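Local coordinates for protein imidazoleglycerol-phosphate dehydratase (PDB 2AE8) that catalyses the manganese-dependent dehydration of imidazoleglycerol phosphate to imidazoleacetol phosphate, the sixth step of histidine biosynthesis, at residues B[54-57]-B[63-66]. Residues are numbered along the deposited sequence; the frame is centred on the assembly and turned at random. Where two conformers were deposited one is given.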
# COMPACT_ATOMS: atom_id res chain seq x y z
N SER B 54 41.57 -9.94 41.96
CA SER B 54 41.84 -9.40 40.63
C SER B 54 42.27 -7.97 40.74
O SER B 54 41.76 -7.23 41.58
CB SER B 54 40.59 -9.49 39.74
OG SER B 54 40.33 -10.83 39.36
N HIS B 55 43.20 -7.57 39.88
CA HIS B 55 43.63 -6.17 39.81
C HIS B 55 43.49 -5.72 38.36
O HIS B 55 44.27 -6.13 37.51
CB HIS B 55 45.07 -5.99 40.28
CG HIS B 55 45.68 -4.69 39.85
ND1 HIS B 55 45.54 -3.53 40.58
CD2 HIS B 55 46.43 -4.37 38.77
CE1 HIS B 55 46.18 -2.54 39.96
NE2 HIS B 55 46.73 -3.03 38.86
N ILE B 56 42.50 -4.88 38.10
CA ILE B 56 42.20 -4.50 36.72
C ILE B 56 42.43 -3.01 36.47
O ILE B 56 41.72 -2.15 36.98
CB ILE B 56 40.77 -4.95 36.33
CG1 ILE B 56 40.71 -6.49 36.36
CG2 ILE B 56 40.40 -4.41 34.93
CD1 ILE B 56 39.37 -7.06 36.67
N ASN B 57 43.46 -2.72 35.68
CA ASN B 57 43.85 -1.36 35.36
C ASN B 57 44.01 -1.19 33.86
O ASN B 57 45.15 -1.15 33.35
CB ASN B 57 45.14 -0.99 36.09
CG ASN B 57 45.55 0.46 35.86
OD1 ASN B 57 44.69 1.34 35.71
ND2 ASN B 57 46.85 0.72 35.82
N LEU B 63 35.35 -0.18 31.14
CA LEU B 63 35.92 -1.50 30.87
C LEU B 63 36.40 -2.15 32.18
O LEU B 63 36.18 -3.34 32.38
CB LEU B 63 37.04 -1.42 29.83
CG LEU B 63 37.58 -2.75 29.28
CD1 LEU B 63 36.48 -3.61 28.66
CD2 LEU B 63 38.72 -2.50 28.28
N ASN B 64 37.00 -1.35 33.07
CA ASN B 64 37.34 -1.83 34.42
C ASN B 64 36.16 -2.49 35.13
O ASN B 64 36.29 -3.60 35.65
CB ASN B 64 37.92 -0.70 35.29
CG ASN B 64 39.33 -0.34 34.89
OD1 ASN B 64 39.93 -0.97 34.02
ND2 ASN B 64 39.88 0.70 35.50
N HIS B 65 35.01 -1.82 35.13
CA HIS B 65 33.84 -2.35 35.82
C HIS B 65 33.36 -3.65 35.19
O HIS B 65 33.05 -4.62 35.91
CB HIS B 65 32.70 -1.32 35.87
CG HIS B 65 31.48 -1.80 36.60
ND1 HIS B 65 31.54 -2.41 37.84
CD2 HIS B 65 30.17 -1.74 36.28
CE1 HIS B 65 30.32 -2.73 38.23
NE2 HIS B 65 29.47 -2.34 37.31
N MSE B 66 33.31 -3.68 33.86
CA MSE B 66 32.84 -4.87 33.13
C MSE B 66 33.74 -6.11 33.34
O MSE B 66 33.26 -7.23 33.55
CB MSE B 66 32.68 -4.56 31.64
CG MSE B 66 31.53 -3.57 31.31
SE MSE B 66 29.74 -4.08 32.02
CE MSE B 66 29.66 -2.92 33.57
O HOH W 1 42.37 2.11 34.71
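Asn57 and Asn64 meet through a single water, which donates to Asn57 OD1 at 2.6 Å and accepts from Asn64 ND2 at 3.0 Å. The bridge joins the edge strand 55-57 to the first turns of helix 61-74 and illustrates how two elements can be coupled at a distance too long for direct amide pairing. Each carboxamide has a second anchor: Asn64 OD1 is hydrogen-bonded to Thr58 OG1, in the turn between strand and helix, while Asn57 ND2 reaches Glu81 on the adjoining parallel strand 77-82. The carboxylate of Glu81 calls for an N-H, which fixes the flip of the Asn57 amide.

Beside the water bridge, Ile56 supplies the apolar part. Its CB bond points at the helix, and with CG2 anti to the backbone N (CG1 at chi1 -64°) that methyl lies 3.6 Å from Asn64 OD1 and 4.0 Å from Asn64 CA. Ile56 O sits over the flat face of the Asn64 carboxamide, 3.7 Å from each of CG, OD1 and ND2, a van der Waals approach, not a hydrogen bond. Farther along, Ile56 rests on Thr68 and Thr71 of the same helix.

This is the opening half of a beta-alpha-beta unit, 55-57, 61-74 and 77-82. The neighbouring His65 turns away from the strand and ligates magnesium; strand and helix are joined here by one water and van der Waals contact.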